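Ferredoxin component of dioxygenase (Sphingobium yanoikuyae, PDB 2I7F) probably passes electrons through its Rieske [2Fe-2S] cluster to the terminal oxygenase of biphenyl 2,3-dioxygenase. Local coordinates at residues L5-V10 and G97-D102; A11-G16 and L29-V34; P18-Q23 and M51-Y56; G36-T41 and Y90-E95; L44-N49 and I85-Y90. One frame throughout, in Å; residues are numbered along the deposited sequence.

Contact 1 (L5-V10 and G97-D102); sequences LRLCQV and GWVCID. With SO4 (sulfate ion), chain C.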
# COMPACT_ATOMS: atom_id res chain seq x y z
N LEU A 5 -6.83 -1.93 13.89
CA LEU A 5 -5.74 -2.89 13.76
C LEU A 5 -4.46 -2.12 13.58
O LEU A 5 -4.39 -1.31 12.69
CB LEU A 5 -5.92 -3.76 12.51
CG LEU A 5 -7.10 -4.72 12.45
CD1 LEU A 5 -7.16 -5.49 11.12
CD2 LEU A 5 -6.97 -5.63 13.66
N ARG A 6 -3.46 -2.36 14.43
CA ARG A 6 -2.12 -1.80 14.22
C ARG A 6 -1.35 -2.55 13.11
O ARG A 6 -1.26 -3.77 13.14
CB ARG A 6 -1.32 -1.83 15.51
CG ARG A 6 -1.88 -0.88 16.52
CD ARG A 6 -1.16 -0.91 17.84
NE ARG A 6 -1.32 -2.21 18.43
CZ ARG A 6 -0.89 -2.55 19.64
NH1 ARG A 6 -0.25 -1.68 20.40
NH2 ARG A 6 -1.14 -3.78 20.08
N LEU A 7 -0.78 -1.81 12.16
CA LEU A 7 -0.01 -2.41 11.06
C LEU A 7 1.50 -2.35 11.29
O LEU A 7 2.18 -3.37 11.17
CB LEU A 7 -0.39 -1.80 9.68
CG LEU A 7 -1.88 -1.83 9.38
CD1 LEU A 7 -2.21 -1.21 7.99
CD2 LEU A 7 -2.43 -3.26 9.51
N CYS A 8 2.00 -1.19 11.70
CA CYS A 8 3.43 -0.95 11.82
C CYS A 8 3.59 0.44 12.38
O CYS A 8 2.65 1.23 12.35
CB CYS A 8 4.15 -1.08 10.46
SG CYS A 8 3.78 0.16 9.15
N GLN A 9 4.77 0.74 12.90
CA GLN A 9 5.03 2.06 13.42
C GLN A 9 5.19 3.04 12.26
O GLN A 9 5.75 2.71 11.23
CB GLN A 9 6.29 2.05 14.26
CG GLN A 9 6.10 1.35 15.57
CD GLN A 9 7.43 1.07 16.20
OE1 GLN A 9 7.89 1.84 17.05
NE2 GLN A 9 8.09 0.03 15.74
N VAL A 10 4.64 4.24 12.43
CA VAL A 10 4.78 5.32 11.44
C VAL A 10 6.28 5.56 11.10
O VAL A 10 6.66 5.76 9.94
CB VAL A 10 4.17 6.66 11.99
CG1 VAL A 10 4.38 7.82 10.98
CG2 VAL A 10 2.68 6.56 12.26
N GLY A 97 1.57 6.60 17.53
CA GLY A 97 2.71 6.24 16.68
C GLY A 97 2.56 5.06 15.78
O GLY A 97 3.50 4.73 15.08
N TRP A 98 1.42 4.38 15.82
CA TRP A 98 1.13 3.26 14.89
C TRP A 98 0.25 3.62 13.70
O TRP A 98 -0.75 4.32 13.83
CB TRP A 98 0.49 2.07 15.65
CG TRP A 98 1.45 1.41 16.54
CD1 TRP A 98 1.81 1.83 17.80
CD2 TRP A 98 2.25 0.24 16.27
NE1 TRP A 98 2.77 0.99 18.32
CE2 TRP A 98 3.06 0.01 17.41
CE3 TRP A 98 2.32 -0.66 15.20
CZ2 TRP A 98 3.94 -1.08 17.50
CZ3 TRP A 98 3.20 -1.72 15.29
CH2 TRP A 98 4.01 -1.92 16.42
N VAL A 99 0.62 3.11 12.53
CA VAL A 99 -0.25 3.07 11.36
C VAL A 99 -1.36 2.05 11.59
O VAL A 99 -1.09 0.86 11.76
CB VAL A 99 0.49 2.70 10.05
CG1 VAL A 99 -0.48 2.71 8.91
CG2 VAL A 99 1.61 3.70 9.76
N CYS A 100 -2.62 2.54 11.63
CA CYS A 100 -3.76 1.67 11.80
C CYS A 100 -4.78 1.80 10.69
O CYS A 100 -4.90 2.85 10.05
CB CYS A 100 -4.48 1.92 13.14
SG CYS A 100 -3.52 1.85 14.62
N ILE A 101 -5.54 0.72 10.52
CA ILE A 101 -6.74 0.67 9.68
C ILE A 101 -7.87 0.05 10.52
O ILE A 101 -7.63 -0.52 11.57
CB ILE A 101 -6.53 -0.10 8.35
CG1 ILE A 101 -6.16 -1.59 8.57
CG2 ILE A 101 -5.50 0.65 7.47
CD1 ILE A 101 -6.41 -2.51 7.35
N ASP A 102 -9.09 0.19 10.06
CA ASP A 102 -10.24 -0.34 10.77
C ASP A 102 -10.26 -1.82 10.53
O ASP A 102 -9.88 -2.28 9.46
CB ASP A 102 -11.55 0.29 10.26
CG ASP A 102 -11.66 1.80 10.57
OD1 ASP A 102 -10.94 2.33 11.44
OD2 ASP A 102 -12.51 2.47 9.93
S SO4 C . 7.07 -2.21 13.12
O1 SO4 C . 5.83 -3.00 13.10
O2 SO4 C . 6.91 -0.86 12.59
O3 SO4 C . 7.56 -2.12 14.50
O4 SO4 C . 8.07 -2.89 12.28

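Contact 2 (A11-G16 and L29-V34); sequences ASVKDG and LAVYNV. With SO4 (sulfate ion), chain C.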
# COMPACT_ATOMS: atom_id res chain seq x y z
N ALA A 11 7.11 5.58 12.14
CA ALA A 11 8.58 5.75 11.97
C ALA A 11 9.24 4.75 11.00
O ALA A 11 10.31 5.04 10.47
CB ALA A 11 9.27 5.63 13.30
N SER A 12 8.65 3.56 10.83
CA SER A 12 9.18 2.51 9.94
C SER A 12 8.95 2.77 8.46
O SER A 12 9.53 2.07 7.59
CB SER A 12 8.48 1.19 10.23
OG SER A 12 8.93 0.67 11.44
N VAL A 13 8.06 3.71 8.13
CA VAL A 13 7.66 3.92 6.75
C VAL A 13 8.30 5.18 6.18
O VAL A 13 7.81 6.28 6.42
CB VAL A 13 6.13 4.01 6.60
CG1 VAL A 13 5.75 3.85 5.10
CG2 VAL A 13 5.43 2.97 7.50
N LYS A 14 9.37 5.01 5.41
CA LYS A 14 10.05 6.09 4.70
C LYS A 14 9.47 6.32 3.30
O LYS A 14 9.08 5.36 2.62
CB LYS A 14 11.55 5.77 4.56
CG LYS A 14 12.35 5.87 5.86
CD LYS A 14 12.63 4.53 6.54
CE LYS A 14 13.65 3.65 5.78
NZ LYS A 14 13.01 2.48 5.04
N ASP A 15 9.41 7.59 2.88
CA ASP A 15 8.98 7.98 1.52
C ASP A 15 9.91 7.28 0.57
O ASP A 15 11.11 7.40 0.71
CB ASP A 15 9.08 9.51 1.27
CG ASP A 15 8.31 9.99 -0.01
OD1 ASP A 15 8.11 9.24 -0.99
OD2 ASP A 15 7.89 11.15 -0.03
N GLY A 16 9.33 6.52 -0.35
CA GLY A 16 10.08 5.84 -1.37
C GLY A 16 10.34 4.39 -1.04
O GLY A 16 10.82 3.68 -1.90
N LEU A 29 -0.86 -6.55 3.06
CA LEU A 29 -1.04 -5.09 3.02
C LEU A 29 0.27 -4.39 2.73
O LEU A 29 1.32 -4.92 3.02
CB LEU A 29 -1.58 -4.58 4.35
CG LEU A 29 -2.96 -5.08 4.82
CD1 LEU A 29 -3.16 -4.63 6.26
CD2 LEU A 29 -4.08 -4.61 3.92
N ALA A 30 0.18 -3.23 2.09
CA ALA A 30 1.31 -2.42 1.72
C ALA A 30 1.09 -1.09 2.39
O ALA A 30 0.04 -0.52 2.28
CB ALA A 30 1.40 -2.25 0.25
N VAL A 31 2.12 -0.60 3.07
CA VAL A 31 2.07 0.71 3.71
C VAL A 31 3.10 1.66 3.07
O VAL A 31 4.26 1.31 2.88
CB VAL A 31 2.35 0.58 5.23
CG1 VAL A 31 2.12 1.93 5.94
CG2 VAL A 31 1.47 -0.50 5.82
N TYR A 32 2.63 2.87 2.72
CA TYR A 32 3.41 3.86 2.01
C TYR A 32 3.43 5.20 2.73
O TYR A 32 2.48 5.57 3.40
CB TYR A 32 2.85 4.13 0.63
CG TYR A 32 2.41 2.95 -0.17
CD1 TYR A 32 1.19 2.34 0.10
CD2 TYR A 32 3.15 2.47 -1.24
CE1 TYR A 32 0.73 1.32 -0.63
CE2 TYR A 32 2.66 1.39 -2.01
CZ TYR A 32 1.46 0.84 -1.71
OH TYR A 32 0.92 -0.24 -2.42
N ASN A 33 4.52 5.92 2.49
CA ASN A 33 4.67 7.30 2.88
C ASN A 33 4.89 8.08 1.57
O ASN A 33 5.88 7.85 0.87
CB ASN A 33 5.86 7.42 3.84
CG ASN A 33 6.35 8.87 4.08
OD1 ASN A 33 5.88 9.83 3.49
ND2 ASN A 33 7.34 8.99 4.95
N VAL A 34 3.91 8.92 1.24
CA VAL A 34 3.97 9.83 0.11
C VAL A 34 4.13 11.26 0.67
O VAL A 34 3.22 11.83 1.27
CB VAL A 34 2.67 9.71 -0.79
CG1 VAL A 34 2.65 10.80 -1.88
CG2 VAL A 34 2.56 8.29 -1.41
S SO4 C . 7.07 -2.21 13.12
O1 SO4 C . 5.83 -3.00 13.10
O2 SO4 C . 6.91 -0.86 12.59
O3 SO4 C . 7.56 -2.12 14.50
O4 SO4 C . 8.07 -2.89 12.28
O HOH W 1 6.66 4.45 1.19

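Contact 3 (P18-Q23 and M51-Y56); sequences PVAVYQ and MLTDGY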
# COMPACT_ATOMS: atom_id res chain seq x y z
N PRO A 18 8.13 1.52 0.59
CA PRO A 18 6.96 0.93 1.24
C PRO A 18 7.24 -0.35 2.03
O PRO A 18 8.23 -1.07 1.75
CB PRO A 18 5.97 0.66 0.10
CG PRO A 18 6.69 0.83 -1.14
CD PRO A 18 8.02 1.51 -0.87
N VAL A 19 6.34 -0.61 2.98
CA VAL A 19 6.52 -1.60 4.01
C VAL A 19 5.41 -2.63 3.85
O VAL A 19 4.23 -2.26 3.80
CB VAL A 19 6.44 -0.91 5.40
CG1 VAL A 19 6.43 -1.94 6.54
CG2 VAL A 19 7.63 0.01 5.54
N ALA A 20 5.82 -3.89 3.73
CA ALA A 20 4.90 -5.02 3.69
C ALA A 20 4.49 -5.39 5.08
O ALA A 20 5.32 -5.64 5.93
CB ALA A 20 5.58 -6.25 3.01
N VAL A 21 3.20 -5.46 5.32
CA VAL A 21 2.67 -5.82 6.61
C VAL A 21 1.75 -6.98 6.41
O VAL A 21 0.93 -6.91 5.54
CB VAL A 21 1.89 -4.67 7.20
CG1 VAL A 21 1.12 -5.14 8.43
CG2 VAL A 21 2.87 -3.48 7.52
N TYR A 22 1.91 -8.05 7.18
CA TYR A 22 1.05 -9.21 7.07
C TYR A 22 0.32 -9.36 8.36
O TYR A 22 0.85 -9.92 9.30
CB TYR A 22 1.87 -10.48 6.82
CG TYR A 22 2.49 -10.52 5.45
CD1 TYR A 22 3.64 -9.79 5.15
CD2 TYR A 22 1.94 -11.32 4.45
CE1 TYR A 22 4.21 -9.83 3.84
CE2 TYR A 22 2.49 -11.37 3.16
CZ TYR A 22 3.62 -10.64 2.86
OH TYR A 22 4.13 -10.77 1.59
N GLN A 23 -0.91 -8.87 8.40
CA GLN A 23 -1.68 -8.83 9.62
C GLN A 23 -2.66 -10.00 9.48
O GLN A 23 -3.19 -10.26 8.39
CB GLN A 23 -2.32 -7.42 9.81
CG GLN A 23 -2.66 -7.00 11.26
CD GLN A 23 -3.96 -7.64 11.80
OE1 GLN A 23 -4.10 -7.89 13.01
NE2 GLN A 23 -4.92 -7.91 10.91
N MET A 51 4.05 -8.60 -5.34
CA MET A 51 3.75 -7.67 -4.24
C MET A 51 4.18 -6.28 -4.61
O MET A 51 5.33 -6.07 -5.01
CB MET A 51 4.43 -8.08 -2.93
CG MET A 51 3.85 -9.37 -2.27
SD MET A 51 2.08 -9.36 -1.99
CE MET A 51 1.80 -10.98 -1.35
N LEU A 52 3.29 -5.31 -4.41
CA LEU A 52 3.60 -3.94 -4.75
C LEU A 52 4.75 -3.35 -3.93
O LEU A 52 5.52 -2.55 -4.44
CB LEU A 52 2.36 -3.07 -4.67
CG LEU A 52 1.24 -3.39 -5.63
CD1 LEU A 52 0.09 -2.48 -5.25
CD2 LEU A 52 1.72 -3.17 -7.12
N THR A 53 4.94 -3.81 -2.69
CA THR A 53 6.05 -3.34 -1.84
C THR A 53 7.42 -3.75 -2.42
O THR A 53 8.43 -3.14 -2.05
CB THR A 53 5.94 -3.84 -0.39
OG1 THR A 53 5.92 -5.28 -0.41
CG2 THR A 53 4.71 -3.27 0.30
N ASP A 54 7.44 -4.75 -3.32
CA ASP A 54 8.66 -5.12 -4.09
C ASP A 54 8.84 -4.32 -5.40
O ASP A 54 9.77 -4.58 -6.18
CB ASP A 54 8.66 -6.62 -4.46
CG ASP A 54 8.80 -7.54 -3.25
OD1 ASP A 54 9.42 -7.13 -2.26
OD2 ASP A 54 8.28 -8.66 -3.31
N GLY A 55 7.94 -3.41 -5.70
CA GLY A 55 8.10 -2.54 -6.87
C GLY A 55 8.70 -1.23 -6.49
O GLY A 55 9.55 -1.15 -5.59
N TYR A 56 8.26 -0.18 -7.18
CA TYR A 56 8.97 1.08 -7.25
C TYR A 56 8.00 2.21 -7.03
O TYR A 56 7.08 2.42 -7.81
CB TYR A 56 9.65 1.21 -8.62
CG TYR A 56 10.43 -0.05 -8.95
CD1 TYR A 56 11.71 -0.27 -8.43
CD2 TYR A 56 9.85 -1.04 -9.75
CE1 TYR A 56 12.39 -1.46 -8.71
CE2 TYR A 56 10.52 -2.22 -10.03
CZ TYR A 56 11.76 -2.44 -9.50
OH TYR A 56 12.38 -3.59 -9.84
O HOH W 2 9.95 -1.52 -0.26

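Contact 4 (G36-T41 and Y90-E95); sequences GEVFVT and YPVTIE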
# COMPACT_ATOMS: atom_id res chain seq x y z
N GLY A 36 5.45 12.46 3.28
CA GLY A 36 5.21 12.63 4.69
C GLY A 36 3.84 12.21 5.18
O GLY A 36 3.56 12.36 6.38
N GLU A 37 2.97 11.72 4.30
CA GLU A 37 1.63 11.21 4.70
C GLU A 37 1.54 9.72 4.34
O GLU A 37 2.10 9.30 3.35
CB GLU A 37 0.51 11.94 3.95
CG GLU A 37 -0.12 13.13 4.63
CD GLU A 37 0.70 14.33 4.54
OE1 GLU A 37 1.05 14.70 3.41
OE2 GLU A 37 0.96 14.92 5.59
N VAL A 38 0.77 8.96 5.13
CA VAL A 38 0.68 7.50 5.05
C VAL A 38 -0.61 7.00 4.35
O VAL A 38 -1.68 7.54 4.52
CB VAL A 38 0.82 6.90 6.50
CG1 VAL A 38 0.60 5.41 6.53
CG2 VAL A 38 2.18 7.24 7.11
N PHE A 39 -0.46 5.99 3.50
CA PHE A 39 -1.52 5.35 2.75
C PHE A 39 -1.32 3.86 2.90
O PHE A 39 -0.18 3.41 3.14
CB PHE A 39 -1.50 5.81 1.27
CG PHE A 39 -1.66 7.31 1.12
CD1 PHE A 39 -0.55 8.16 1.20
CD2 PHE A 39 -2.93 7.88 1.02
CE1 PHE A 39 -0.71 9.52 1.12
CE2 PHE A 39 -3.10 9.24 0.95
CZ PHE A 39 -1.98 10.08 0.99
N VAL A 40 -2.41 3.11 2.81
CA VAL A 40 -2.42 1.65 2.94
C VAL A 40 -3.28 1.07 1.79
O VAL A 40 -4.43 1.51 1.57
CB VAL A 40 -2.94 1.18 4.35
CG1 VAL A 40 -3.04 -0.39 4.45
CG2 VAL A 40 -2.03 1.74 5.47
N THR A 41 -2.69 0.12 1.07
CA THR A 41 -3.34 -0.64 0.01
C THR A 41 -3.14 -2.14 0.24
O THR A 41 -2.25 -2.53 0.97
CB THR A 41 -2.82 -0.27 -1.43
OG1 THR A 41 -1.55 -0.90 -1.72
CG2 THR A 41 -2.72 1.24 -1.64
N TYR A 90 -7.36 1.49 2.07
CA TYR A 90 -7.91 1.49 3.42
C TYR A 90 -7.72 2.88 4.02
O TYR A 90 -6.66 3.47 3.84
CB TYR A 90 -7.20 0.42 4.31
CG TYR A 90 -7.34 -1.01 3.79
CD1 TYR A 90 -6.45 -1.52 2.85
CD2 TYR A 90 -8.35 -1.83 4.21
CE1 TYR A 90 -6.56 -2.79 2.37
CE2 TYR A 90 -8.48 -3.12 3.71
CZ TYR A 90 -7.58 -3.59 2.79
OH TYR A 90 -7.74 -4.89 2.36
N PRO A 91 -8.75 3.41 4.68
CA PRO A 91 -8.65 4.62 5.47
C PRO A 91 -7.76 4.37 6.68
O PRO A 91 -7.95 3.36 7.39
CB PRO A 91 -10.12 4.90 5.89
CG PRO A 91 -10.94 4.09 5.00
CD PRO A 91 -10.12 2.86 4.74
N VAL A 92 -6.81 5.29 6.88
CA VAL A 92 -5.72 5.20 7.83
C VAL A 92 -5.97 6.20 9.00
O VAL A 92 -6.41 7.35 8.81
CB VAL A 92 -4.33 5.40 7.12
CG1 VAL A 92 -3.17 5.17 8.06
CG2 VAL A 92 -4.21 4.47 5.91
N THR A 93 -5.74 5.70 10.21
CA THR A 93 -5.62 6.50 11.41
C THR A 93 -4.22 6.23 12.01
O THR A 93 -3.73 5.13 11.92
CB THR A 93 -6.73 6.10 12.39
OG1 THR A 93 -8.00 6.16 11.71
CG2 THR A 93 -6.80 7.04 13.63
N ILE A 94 -3.60 7.22 12.64
CA ILE A 94 -2.39 7.04 13.47
C ILE A 94 -2.80 7.07 14.93
O ILE A 94 -3.44 8.04 15.40
CB ILE A 94 -1.33 8.15 13.22
CG1 ILE A 94 -0.76 7.98 11.80
CG2 ILE A 94 -0.21 8.10 14.27
CD1 ILE A 94 0.05 9.20 11.32
N GLU A 95 -2.47 5.98 15.61
CA GLU A 95 -2.82 5.78 16.99
C GLU A 95 -1.53 5.54 17.72
O GLU A 95 -0.95 4.50 17.54
CB GLU A 95 -3.74 4.57 17.16
CG GLU A 95 -5.10 4.68 16.44
CD GLU A 95 -6.04 5.66 17.07
OE1 GLU A 95 -5.70 6.28 18.10
OE2 GLU A 95 -7.17 5.81 16.55

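Contact 5 (L44-N49 and I85-Y90); sequences LCTHGN and IPIKTY. With FES (Fe2/s2 (inorganic) cluster), chain D.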
# COMPACT_ATOMS: atom_id res chain seq x y z
N LEU A 44 -0.92 -7.45 -2.88
CA LEU A 44 -0.98 -8.29 -4.06
C LEU A 44 -1.49 -7.45 -5.26
O LEU A 44 -2.62 -6.96 -5.25
CB LEU A 44 -1.89 -9.55 -3.86
CG LEU A 44 -1.75 -10.68 -4.91
CD1 LEU A 44 -0.37 -11.39 -4.78
CD2 LEU A 44 -2.90 -11.68 -4.84
N CYS A 45 -0.63 -7.28 -6.27
CA CYS A 45 -1.03 -6.73 -7.56
C CYS A 45 -2.32 -7.42 -8.03
O CYS A 45 -2.52 -8.61 -7.77
CB CYS A 45 0.04 -6.94 -8.61
SG CYS A 45 -0.38 -6.00 -10.09
N THR A 46 -3.21 -6.65 -8.65
CA THR A 46 -4.51 -7.17 -9.12
C THR A 46 -4.33 -7.86 -10.46
O THR A 46 -5.23 -8.56 -10.93
CB THR A 46 -5.64 -6.08 -9.24
OG1 THR A 46 -5.27 -5.10 -10.23
CG2 THR A 46 -5.98 -5.39 -7.91
N HIS A 47 -3.16 -7.69 -11.08
CA HIS A 47 -2.90 -8.29 -12.36
C HIS A 47 -2.19 -9.64 -12.27
O HIS A 47 -2.35 -10.50 -13.15
CB HIS A 47 -2.13 -7.32 -13.24
CG HIS A 47 -1.83 -7.88 -14.58
ND1 HIS A 47 -0.58 -8.38 -14.91
CD2 HIS A 47 -2.63 -8.14 -15.63
CE1 HIS A 47 -0.63 -8.87 -16.13
NE2 HIS A 47 -1.86 -8.75 -16.59
N GLY A 48 -1.42 -9.85 -11.23
CA GLY A 48 -0.78 -11.14 -11.05
C GLY A 48 -0.18 -11.36 -9.68
O GLY A 48 -0.53 -10.69 -8.72
N ASN A 49 0.71 -12.34 -9.59
CA ASN A 49 1.29 -12.74 -8.32
C ASN A 49 2.62 -11.99 -8.12
O ASN A 49 3.69 -12.54 -8.33
CB ASN A 49 1.51 -14.26 -8.28
CG ASN A 49 0.22 -15.06 -8.22
OD1 ASN A 49 -0.71 -14.72 -7.51
ND2 ASN A 49 0.18 -16.18 -8.97
N ILE A 85 -7.78 -3.41 -12.76
CA ILE A 85 -8.66 -3.56 -11.59
C ILE A 85 -8.06 -2.71 -10.46
O ILE A 85 -6.91 -2.94 -10.08
CB ILE A 85 -8.75 -5.04 -11.12
CG1 ILE A 85 -9.35 -5.96 -12.20
CG2 ILE A 85 -9.55 -5.16 -9.82
CD1 ILE A 85 -9.07 -7.47 -11.95
N PRO A 86 -8.80 -1.74 -9.94
CA PRO A 86 -8.21 -0.91 -8.87
C PRO A 86 -7.74 -1.73 -7.66
O PRO A 86 -8.38 -2.72 -7.30
CB PRO A 86 -9.36 0.03 -8.49
CG PRO A 86 -10.12 0.13 -9.71
CD PRO A 86 -10.15 -1.26 -10.25
N ILE A 87 -6.63 -1.30 -7.06
CA ILE A 87 -6.10 -1.87 -5.82
C ILE A 87 -7.05 -1.41 -4.70
O ILE A 87 -7.63 -0.33 -4.77
CB ILE A 87 -4.55 -1.50 -5.64
CG1 ILE A 87 -3.81 -2.41 -4.66
CG2 ILE A 87 -4.35 -0.09 -5.21
CD1 ILE A 87 -3.71 -3.86 -5.03
N LYS A 88 -7.30 -2.29 -3.74
CA LYS A 88 -8.05 -1.92 -2.55
C LYS A 88 -7.20 -0.99 -1.70
O LYS A 88 -6.04 -1.29 -1.46
CB LYS A 88 -8.42 -3.15 -1.74
CG LYS A 88 -9.07 -2.90 -0.38
CD LYS A 88 -10.52 -2.66 -0.52
CE LYS A 88 -11.21 -2.69 0.82
NZ LYS A 88 -12.54 -2.08 0.62
N THR A 89 -7.81 0.11 -1.27
CA THR A 89 -7.24 1.06 -0.32
C THR A 89 -8.00 0.98 1.02
O THR A 89 -9.10 0.43 1.11
CB THR A 89 -7.27 2.54 -0.87
OG1 THR A 89 -8.62 3.05 -0.91
CG2 THR A 89 -6.63 2.65 -2.25
N TYR A 90 -7.36 1.49 2.07
CA TYR A 90 -7.91 1.49 3.42
C TYR A 90 -7.72 2.88 4.02
O TYR A 90 -6.66 3.47 3.84
CB TYR A 90 -7.20 0.42 4.31
CG TYR A 90 -7.34 -1.01 3.79
CD1 TYR A 90 -6.45 -1.52 2.85
CD2 TYR A 90 -8.35 -1.83 4.21
CE1 TYR A 90 -6.56 -2.79 2.37
CE2 TYR A 90 -8.48 -3.12 3.71
CZ TYR A 90 -7.58 -3.59 2.79
OH TYR A 90 -7.74 -4.89 2.36
FE1 FES D . 1.27 -7.75 -13.85
FE2 FES D . 1.47 -6.50 -11.40
S1 FES D . 1.23 -5.61 -13.42
S2 FES D . 1.51 -8.70 -11.87
O HOH W 3 -5.44 -5.34 -12.92

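Contact 1 (L5-V10 and G97-D102)
Leu5 to Val10 and Gly97 to Asp102 pair as antiparallel strands, joining the first and last strands of the Rieske fold. The backbone bonds come first. Leu5 and Ile101 bond to each other in both directions, Leu5 N to Ile101 O at 2.8 Å being the straighter. Further along, a beta bulge interrupts the ladder: Leu7 N gives to Val99 O (2.7 Å), but Val99 N gives to Cys8 O, so two residues stand opposite one. Leu7, with psi near -47°, makes the kink. Val10 N to Gly97 O closes the end; the positive phi of Gly97 suits a glycine.

Apolar packing lies on the face carrying Ile101 and Val99. Leu7 CD1 meets Ile101 CG2 at 3.8 Å, the two branched chains crossing at about a right angle, and Val99 CG2 fits against Val10 CG2. The beta-branched Val99 and Ile101 suit the strand, and with Leu7 they fill the interior that strand 29-34 also lines.

Around Trp98 the contacts are of CH-pi type. The long aliphatic parts of Arg6 and Gln9 suit covering a broad indole: Arg6 CD sits 3.9 Å from the centroid of the Trp98 five-membered ring, while Gln9 CG covers the opposite face, 3.8 Å from the centroid of the six-membered ring. A sulfate, probably from the crystallisation liquor, accepts from Gln9 N through its O2 at 2.7 Å.

Contact 2 (A11-G16 and L29-V34)
Asn33 meets Val13 and Asp15 along its whole length. Its CB lies 3.4 Å from Val13 O. CG, anti to the backbone N (chi1 166°), comes next, 3.5 Å from Asp15 N. At the tip, Asn33 ND2 donates to Val13 O (3.1 Å), and that oxygen lies close to the amide plane, so the N-H is well aimed. OD1, the other arm, accepts from Gly36 N in the turn of the beta-hairpin formed by strands 29-34 and 37-42. One amide thus ties the hairpin turn to the loop 11-16, a double task suited to asparagine with its donor and acceptor. A leucine here would probably leave Val13 O and Gly36 N without their side-chain partners and let the loop drift from the strand. The backbone adds more: Asn33 O receives a CA-H...O contact from Asp15 CA at 3.2 Å, and a water accepts from Asn33 N while donating to Lys14 O. Two residues back along the strand, Val31 CG1 receives Val13 CG2 (3.8 Å), the two valines crossing at about a right angle.

Contact 3 (P18-Q23 and M51-Y56)
Thr53 meets Ala20 and Pro18 mainly through its methyl and hydroxyl. Its CG2 lies 4.1 Å from Pro18 CB and 3.7 Å from Val19 O, while Thr53 OG1 comes within 3.6 Å of Ala20 CB. The small alanine lets the threonine come this close to the strand. At the far end Tyr22 and Met51 reach toward each other tip to tip, with Met51 CE 3.8 Å from Tyr22 OH; the flexible thioether chain, bent at chi2 (-53°), meets the phenol without a polar bond. A water bridges the backbones, donating to Pro18 O at 2.7 Å and to Thr53 O.

This is where strand 19-21, at the edge of the large antiparallel sheet of the Rieske fold, meets the short 3-10 turn 52-54 that follows the first cluster-binding loop. The turn is held by its own backbone bonds, Asp54 N to Met51 O and Gly55 N to Leu52 O. In the next shell, Thr53 OG1 is hydrogen-bonded to Asn43 OD1, which fixes the rotation of the threonine and with it the direction of the methyl. Ala30 of the adjacent strand backs Thr53, and Leu52 packs on Tyr32 and Ile62. The side chain of Met51 lies about 9 Å from the iron-sulfur cluster.

Contact 4 (G36-T41 and Y90-E95)
In the six-stranded antiparallel sheet of the Rieske fold, strands 37-42 and 89-95 are neighbours, and Val40 with Tyr90 and Val92 marks where they meet. Tyr90 N donates to Val40 O at 3.0 Å. Beyond this bond the backbones splay: the axes of 37-41 and 92-95 pass 7.7 Å apart at 124°, and Pro91, which has no N-H to offer, follows directly.

Where the backbones diverge, valine side chains make the contact. Val92 CG2 presses on Val40 CG2 at 3.5 Å, and Val92 CG1 meets Val38 CG1 at 4.1 Å, the valines in both pairs crossing at about a right angle. Its two methyls let Val92 serve both partners at once: CG1 is anti to the backbone N (chi1 -174°) and CG2 anti to the carbonyl carbon. Tyr90 turns the edge of its ring to strand 37-42, with Val40 O and the carbonyl carbon of Thr41 near the ring plane, and its CD1 lies 3.9 Å from Val40 CG1. The long aromatic suits this position because its hydroxyl, at the other end, is hydrogen-bonded to Asp42 OD1.

Val40 is buried, and all three valines pack on neighbouring strands. Val38 packs on Val31 and Val99, Val40 on Leu7, Val92 on Val99, and Tyr90 touches Leu29 and Ile101, so strands 29-34, 98-102 and 4-9 all meet this junction as the sheet curls round.

Contact 5 (L44-N49 and I85-Y90)
The imidazole of His47, the residue after the Thr46 that touches Ile85, binds iron FE1 of the cluster through ND1 (2.2 Å); the cluster sulfur S1 lies oblique to this ring, which meets that of His67 with the planes at about 90°. Pro82 also touches the His47 side chain. This is the Rieske Cys-X-His motif: Cys45 SG binds the other iron, FE2, at 2.3 Å and accepts from His47 N; Cys64 and His67 complete the set of ligands. Between the two ligands, Thr46 turns the other way, toward 85-90. Its OG1, set between the backbone N and the carbonyl carbon (chi1 63°), donates to Ile85 O at 2.7 Å and accepts from a water that in turn accepts from Ile85 N. Threonine fits because its methyl CG2 lies 4.0 Å from Ile87 CD1 while the hydroxyl bonds. A valine here would probably leave Ile85 O without its donor and the water without its acceptor on the cluster loop, loosening the hold of 85-90. Alongside, Ile87 CD1 lies 3.3 Å from Leu44 O.

In the fold
From the N terminus, strand 4-9 waits for strand 98-102, so contact 1 closes nearly the whole chain and encloses the other four. Contact 2 makes a short closure, laying loop 11-16 on strand 29-34; contact 3 starts within it, at 18-23, and ends beyond it at 51-56, so the two cross. Contact 3 likewise crosses contacts 4 and 5. Contact 4 joins strands 37-42 and 89-95 and encloses contact 5, with which it shares Tyr90; both come after contact 2 has closed. Contacts 1 and 4 join strands of the large sheet, contact 2 lays a loop on it, and contacts 3 and 5 link it to the cluster-binding region, meeting where Leu52 packs on Ile87.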